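Local coordinates for protein coclaurine N-methyltransferase (Coptis japonica, PDB 6GKV) that catalyses the transfer of a methyl group from S-adenosyl-L-methionine to the ring nitrogen of coclaurine and related tetrahydroisoquinolines in alkaloid biosynthesis, at residues Asn89-Cys94 / Ile109-Leu114; Phe224-Cys229 / Ala344-Phe349. All coordinates share one frame; numbering follows the deposited sequence.

Interaction 1 (Asn89-Cys94 / Ile109-Leu114); sequences NLKGSC and IAMLDL. With SAH (S-adenosyl-L-homocysteine), chain C.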
loop_
_atom_site.group_PDB
_atom_site.type_symbol
_atom_site.label_atom_id
_atom_site.label_comp_id
_atom_site.label_asym_id
_atom_site.label_seq_id
_atom_site.Cartn_x
_atom_site.Cartn_y
_atom_site.Cartn_z
ATOM N N ASN A 89 -3.360 -19.852 26.938
ATOM C CA ASN A 89 -2.890 -20.501 25.711
ATOM C C ASN A 89 -1.433 -20.175 25.389
ATOM O O ASN A 89 -0.878 -20.686 24.412
ATOM C CB ASN A 89 -3.761 -20.119 24.505
ATOM C CG ASN A 89 -5.248 -20.185 24.798
ATOM O OD1 ASN A 89 -5.849 -19.212 25.255
ATOM N ND2 ASN A 89 -5.845 -21.339 24.532
ATOM N N LEU A 90 -0.817 -19.335 26.215
ATOM C CA LEU A 90 0.583 -18.990 26.040
ATOM C C LEU A 90 0.777 -18.348 24.676
ATOM O O LEU A 90 1.657 -18.733 23.903
ATOM C CB LEU A 90 1.469 -20.223 26.185
ATOM C CG LEU A 90 1.224 -21.066 27.435
ATOM C CD1 LEU A 90 2.145 -22.265 27.443
ATOM C CD2 LEU A 90 1.408 -20.237 28.682
ATOM N N LYS A 91 -0.065 -17.368 24.378
ATOM C CA LYS A 91 0.038 -16.650 23.125
ATOM C C LYS A 91 1.070 -15.552 23.285
ATOM O O LYS A 91 0.874 -14.625 24.069
ATOM C CB LYS A 91 -1.319 -16.082 22.724
ATOM C CG LYS A 91 -1.361 -15.481 21.315
ATOM C CD LYS A 91 -2.782 -15.051 20.956
ATOM C CE LYS A 91 -2.968 -15.018 19.453
ATOM N NZ LYS A 91 -2.134 -13.965 18.830
ATOM N N GLY A 92 2.171 -15.662 22.549
ATOM C CA GLY A 92 3.277 -14.723 22.675
ATOM C C GLY A 92 3.242 -13.709 21.552
ATOM O O GLY A 92 4.279 -13.325 21.001
ATOM N N SER A 93 2.023 -13.281 21.225
ATOM C CA SER A 93 1.755 -12.355 20.137
ATOM C C SER A 93 0.435 -11.599 20.421
ATOM O O SER A 93 -0.281 -11.910 21.381
ATOM C CB SER A 93 1.669 -13.118 18.811
ATOM O OG SER A 93 0.789 -14.238 18.926
ATOM N N CYS A 94 0.101 -10.625 19.578
ATOM C CA CYS A 94 -1.003 -9.704 19.867
ATOM C C CYS A 94 -2.347 -10.368 20.219
ATOM O O CYS A 94 -2.806 -11.272 19.533
ATOM C CB CYS A 94 -1.202 -8.770 18.675
ATOM S SG CYS A 94 -2.317 -7.425 19.020
ATOM N N ILE A 109 -8.127 -15.775 23.218
ATOM C CA ILE A 109 -9.221 -16.472 22.535
ATOM C C ILE A 109 -9.824 -15.676 21.372
ATOM O O ILE A 109 -10.030 -16.213 20.287
ATOM C CB ILE A 109 -10.346 -16.822 23.535
ATOM C CG1 ILE A 109 -9.809 -17.722 24.663
ATOM C CG2 ILE A 109 -11.521 -17.477 22.820
ATOM C CD1 ILE A 109 -9.221 -19.052 24.191
ATOM N N ALA A 110 -10.090 -14.394 21.597
ATOM C CA ALA A 110 -10.688 -13.544 20.571
ATOM C C ALA A 110 -9.803 -13.378 19.332
ATOM O O ALA A 110 -10.319 -13.405 18.204
ATOM C CB ALA A 110 -11.033 -12.193 21.151
ATOM N N MET A 111 -8.494 -13.195 19.519
ATOM C CA MET A 111 -7.576 -13.142 18.369
ATOM C C MET A 111 -7.534 -14.486 17.624
ATOM O O MET A 111 -7.512 -14.513 16.398
ATOM C CB MET A 111 -6.143 -12.790 18.783
ATOM C CG MET A 111 -5.696 -11.363 18.680
ATOM S SD MET A 111 -5.945 -10.346 17.221
ATOM C CE MET A 111 -5.537 -11.427 15.980
ATOM N N LEU A 112 -7.489 -15.584 18.376
ATOM C CA LEU A 112 -7.367 -16.910 17.794
ATOM C C LEU A 112 -8.588 -17.208 16.925
ATOM O O LEU A 112 -8.460 -17.693 15.794
ATOM C CB LEU A 112 -7.189 -17.962 18.897
ATOM C CG LEU A 112 -5.784 -17.920 19.522
ATOM C CD1 LEU A 112 -5.606 -18.905 20.680
ATOM C CD2 LEU A 112 -4.708 -18.135 18.450
ATOM N N ASP A 113 -9.767 -16.891 17.460
ATOM C CA ASP A 113 -11.012 -16.970 16.704
ATOM C C ASP A 113 -10.956 -16.122 15.440
ATOM O O ASP A 113 -11.321 -16.579 14.355
ATOM C CB ASP A 113 -12.189 -16.528 17.571
ATOM C CG ASP A 113 -12.696 -17.639 18.466
ATOM O OD1 ASP A 113 -12.244 -18.790 18.287
ATOM O OD2 ASP A 113 -13.555 -17.370 19.333
ATOM N N LEU A 114 -10.483 -14.888 15.585
ATOM C CA LEU A 114 -10.393 -13.972 14.453
ATOM C C LEU A 114 -9.466 -14.501 13.340
ATOM O O LEU A 114 -9.715 -14.270 12.161
ATOM C CB LEU A 114 -9.933 -12.591 14.941
ATOM C CG LEU A 114 -9.877 -11.473 13.902
ATOM C CD1 LEU A 114 -11.181 -11.356 13.095
ATOM C CD2 LEU A 114 -9.494 -10.139 14.551
HETATM N N SAH C . 3.502 -17.518 16.457
HETATM C CA SAH C . 3.649 -17.647 17.900
HETATM C CB SAH C . 4.924 -16.967 18.380
HETATM C CG SAH C . 5.347 -15.720 17.608
HETATM S SD SAH C . 6.990 -15.156 18.130
HETATM C C SAH C . 2.458 -17.062 18.643
HETATM O O SAH C . 1.699 -16.312 18.027
HETATM O OXT SAH C . 2.242 -17.317 19.841
HETATM C "C5'" SAH C . 7.812 -15.785 16.639
HETATM C "C4'" SAH C . 7.828 -17.313 16.517
HETATM O "O4'" SAH C . 8.531 -17.709 15.349
HETATM C "C3'" SAH C . 8.522 -17.992 17.691
HETATM O "O3'" SAH C . 7.850 -19.191 17.981
HETATM C "C2'" SAH C . 9.892 -18.363 17.181
HETATM O "O2'" SAH C . 10.307 -19.547 17.818
HETATM C "C1'" SAH C . 9.625 -18.552 15.689
HETATM N N9 SAH C . 10.806 -18.271 14.840
HETATM C C8 SAH C . 11.605 -17.147 14.825
HETATM N N7 SAH C . 12.572 -17.321 13.888
HETATM C C5 SAH C . 12.403 -18.540 13.305
HETATM C C6 SAH C . 13.101 -19.230 12.306
HETATM N N6 SAH C . 14.172 -18.694 11.715
HETATM N N1 SAH C . 12.672 -20.490 11.929
HETATM C C2 SAH C . 11.570 -21.061 12.540
HETATM N N3 SAH C . 10.885 -20.377 13.524
HETATM C C4 SAH C . 11.299 -19.141 13.899
#
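Lys91 runs from the loop 89-94 to the flank of helix 104-118, where its CE lies 3.7 Å from Leu112 CD2 and 3.9 Å from Met111 CB. Its aliphatic chain slides past Leu112 in the opposite direction and crosses Met111 at about a right angle. The bend at chi4 (-66°) turns NZ back toward its own loop, 2.9 Å from Ser93 OG and, likewise hydrogen-bonded, 2.9 Å from Cys94 O; NZ sits above the plane of that carbonyl. A third bond, to Tyr115 OH of the same helix, helps to satisfy this buried ammonium. Alanine at Lys91 would probably leave Ser93 OG and Cys94 O without their shared donor and open a gap beside Leu112.

This loop forms part of the cofactor site of a Rossmann-like, class I methyltransferase fold. Gly92 N donates to SAH OXT over 3.2 Å. Ser93 OG is modelled 2.4 Å from SAH O, doubtfully short for a hydrogen bond, and Lys91 probably acts as a second-shell residue positioning the serine. At the Cys94 end the packing is close, with Met111 CG placed 3.0 Å from Cys94 O.

The other end, at Asn89 and Ile109, is looser and partly open to solvent. There Ile109 points its CB away from the loop but swings CD1 back against the side-chain amide of Asn89, the two chains crossing roughly perpendicularly, while Glu108 ties down the backbone N of Asn89 and of Lys91.

Interaction 2 (Phe224-Cys229 / Ala344-Phe349); sequences FLEHIC and ASHVLF
Glu226 and His346 lie side by side on neighbouring antiparallel strands of the seven-stranded mixed sheet, whose 3-2-1-4-5-7-6 order marks the class I methyltransferase fold. They form a non-hydrogen-bonded pair and point the same way, with carboxylate and imidazole planes only 2° apart. In this coplanar arrangement His346 NE2 donates to Glu226 OE1 over 2.7 Å, using the anti lone pair of the oxygen. Tyr115 OH also bonds OE1, and Arg118 bonds ND1 on the far side of the ring, so the imidazole is held in its rotation from both nitrogens. Glu226 OE2 lies close to OE2 of Glu198, a residue that lines the substrate pocket.

Phe224 meets the same imidazole from another direction. With CG anti to the backbone N (chi1 176°), its ring presents an edge to the face of His346 in a T-shaped pair, the planes inclined at 70° and CZ 3.6 Å from His346 CG.

On the opposite face of the sheet, His227 and Ser345 make a hydrogen-bonded pair. Ser345 CB stands over the imidazole in a CH-pi contact, 3.7 Å from the ring centroid, while Ser345 OG bonds His276 on strand 272-279. Farther along this face, Leu225 CD2 touches the edge of the Phe349 ring at CE2. Leu225 and Val347 exchange two backbone bonds, as do His227 and Ser345. The imidazole of His227 turns back on its own strand, where ND1 donates to Ile228 O over 3.0 Å.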
loop_
_atom_site.group_PDB
_atom_site.type_symbol
_atom_site.label_atom_id
_atom_site.label_comp_id
_atom_site.label_asym_id
_atom_site.label_seq_id
_atom_site.Cartn_x
_atom_site.Cartn_y
_atom_site.Cartn_z
ATOM N N PHE A 224 -2.504 -16.987 5.519
ATOM C CA PHE A 224 -2.885 -15.878 6.394
ATOM C C PHE A 224 -1.683 -15.367 7.207
ATOM O O PHE A 224 -0.978 -16.142 7.879
ATOM C CB PHE A 224 -4.009 -16.275 7.337
ATOM C CG PHE A 224 -4.362 -15.188 8.322
ATOM C CD1 PHE A 224 -5.105 -14.081 7.922
ATOM C CD2 PHE A 224 -3.932 -15.253 9.634
ATOM C CE1 PHE A 224 -5.421 -13.072 8.822
ATOM C CE2 PHE A 224 -4.241 -14.241 10.537
ATOM C CZ PHE A 224 -4.989 -13.150 10.130
ATOM N N LEU A 225 -1.464 -14.057 7.152
ATOM C CA LEU A 225 -0.312 -13.429 7.803
ATOM C C LEU A 225 -0.674 -12.335 8.802
ATOM O O LEU A 225 -1.465 -11.463 8.503
ATOM C CB LEU A 225 0.611 -12.829 6.749
ATOM C CG LEU A 225 1.753 -11.970 7.287
ATOM C CD1 LEU A 225 2.701 -12.854 8.031
ATOM C CD2 LEU A 225 2.467 -11.256 6.146
ATOM N N GLU A 226 -0.064 -12.379 9.982
ATOM C CA GLU A 226 -0.099 -11.252 10.905
ATOM C C GLU A 226 1.323 -10.734 11.151
ATOM O O GLU A 226 2.247 -11.516 11.429
ATOM C CB GLU A 226 -0.754 -11.629 12.237
ATOM C CG GLU A 226 -0.859 -10.444 13.221
ATOM C CD GLU A 226 -1.374 -10.845 14.609
ATOM O OE1 GLU A 226 -2.598 -11.006 14.777
ATOM O OE2 GLU A 226 -0.560 -11.003 15.539
ATOM N N HIS A 227 1.495 -9.418 11.031
ATOM C CA HIS A 227 2.744 -8.789 11.404
ATOM C C HIS A 227 2.453 -7.472 12.064
ATOM O O HIS A 227 1.528 -6.779 11.673
ATOM C CB HIS A 227 3.647 -8.566 10.204
ATOM C CG HIS A 227 3.052 -7.685 9.155
ATOM N ND1 HIS A 227 3.326 -6.336 9.079
ATOM C CD2 HIS A 227 2.216 -7.959 8.127
ATOM C CE1 HIS A 227 2.686 -5.817 8.046
ATOM N NE2 HIS A 227 2.005 -6.779 7.449
ATOM N N ILE A 228 3.232 -7.119 13.071
ATOM C CA ILE A 228 3.077 -5.806 13.638
ATOM C C ILE A 228 3.650 -4.846 12.595
ATOM O O ILE A 228 4.407 -5.275 11.725
ATOM C CB ILE A 228 3.771 -5.697 15.012
ATOM C CG1 ILE A 228 5.216 -6.188 14.924
ATOM C CG2 ILE A 228 3.022 -6.552 16.015
ATOM C CD1 ILE A 228 6.199 -5.144 14.492
ATOM N N CYS A 229 3.288 -3.567 12.658
ATOM C CA CYS A 229 3.762 -2.609 11.660
ATOM C C CYS A 229 3.718 -1.190 12.184
ATOM O O CYS A 229 3.189 -0.944 13.280
ATOM C CB CYS A 229 2.912 -2.705 10.403
ATOM S SG CYS A 229 1.233 -2.161 10.720
ATOM N N ALA A 344 -1.029 -3.568 14.203
ATOM C CA ALA A 344 -1.036 -4.900 13.619
ATOM C C ALA A 344 -1.752 -4.956 12.269
ATOM O O ALA A 344 -2.832 -4.392 12.079
ATOM C CB ALA A 344 -1.670 -5.884 14.584
ATOM N N SER A 345 -1.123 -5.659 11.334
ATOM C CA SER A 345 -1.638 -5.855 9.979
ATOM C C SER A 345 -1.957 -7.310 9.690
ATOM O O SER A 345 -1.127 -8.202 9.939
ATOM C CB SER A 345 -0.616 -5.342 8.965
ATOM O OG SER A 345 -0.992 -5.645 7.631
ATOM N N HIS A 346 -3.150 -7.554 9.153
ATOM C CA HIS A 346 -3.540 -8.884 8.666
ATOM C C HIS A 346 -3.680 -8.940 7.139
ATOM O O HIS A 346 -4.465 -8.189 6.538
ATOM C CB HIS A 346 -4.858 -9.331 9.301
ATOM C CG HIS A 346 -4.752 -9.639 10.766
ATOM N ND1 HIS A 346 -5.848 -9.920 11.550
ATOM C CD2 HIS A 346 -3.677 -9.714 11.581
ATOM C CE1 HIS A 346 -5.457 -10.152 12.791
ATOM N NE2 HIS A 346 -4.143 -10.045 12.834
ATOM N N VAL A 347 -2.943 -9.859 6.522
ATOM C CA VAL A 347 -3.019 -10.057 5.088
ATOM C C VAL A 347 -3.441 -11.479 4.720
ATOM O O VAL A 347 -2.866 -12.462 5.214
ATOM C CB VAL A 347 -1.681 -9.755 4.403
ATOM C CG1 VAL A 347 -1.888 -9.665 2.903
ATOM C CG2 VAL A 347 -1.082 -8.450 4.938
ATOM N N LEU A 348 -4.443 -11.588 3.839
ATOM C CA LEU A 348 -4.854 -12.893 3.332
ATOM C C LEU A 348 -4.372 -13.040 1.889
ATOM O O LEU A 348 -4.644 -12.186 1.048
ATOM C CB LEU A 348 -6.375 -13.080 3.439
ATOM C CG LEU A 348 -6.933 -14.465 3.063
ATOM C CD1 LEU A 348 -6.385 -15.565 3.966
ATOM C CD2 LEU A 348 -8.465 -14.485 3.059
ATOM N N PHE A 349 -3.617 -14.096 1.626
ATOM C CA PHE A 349 -3.067 -14.364 0.296
ATOM C C PHE A 349 -3.648 -15.647 -0.294
ATOM O O PHE A 349 -3.877 -16.611 0.438
ATOM C CB PHE A 349 -1.546 -14.550 0.323
ATOM C CG PHE A 349 -0.756 -13.366 0.812
ATOM C CD1 PHE A 349 -0.369 -12.364 -0.064
ATOM C CD2 PHE A 349 -0.315 -13.310 2.142
ATOM C CE1 PHE A 349 0.406 -11.294 0.380
ATOM C CE2 PHE A 349 0.475 -12.254 2.603
ATOM C CZ PHE A 349 0.844 -11.246 1.721
#

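In the fold
Both contacts are buried, but interaction 2 lies wholly within the central sheet, whereas interaction 1 has a partly exposed end and joins a cofactor-binding loop to helix 104-118, which packs on that sheet. Interaction 1 is held across its segments by van der Waals contacts, its polar bonds running within the loop, to SAH and to outside residues such as Glu108; interaction 2 combines a backbone ladder with a histidine-carboxylate bond and aromatic pairing. They meet at Met111, whose CE lies 3.2 Å from Glu226 OE1 and 3.4 Å from His346 CE1. Tyr115 joins them a second time, bonding Lys91 in one and Glu226 in the other. Gly92 and Ser93 bind SAH, while Ile228 lies near the bound N-methylheliamine.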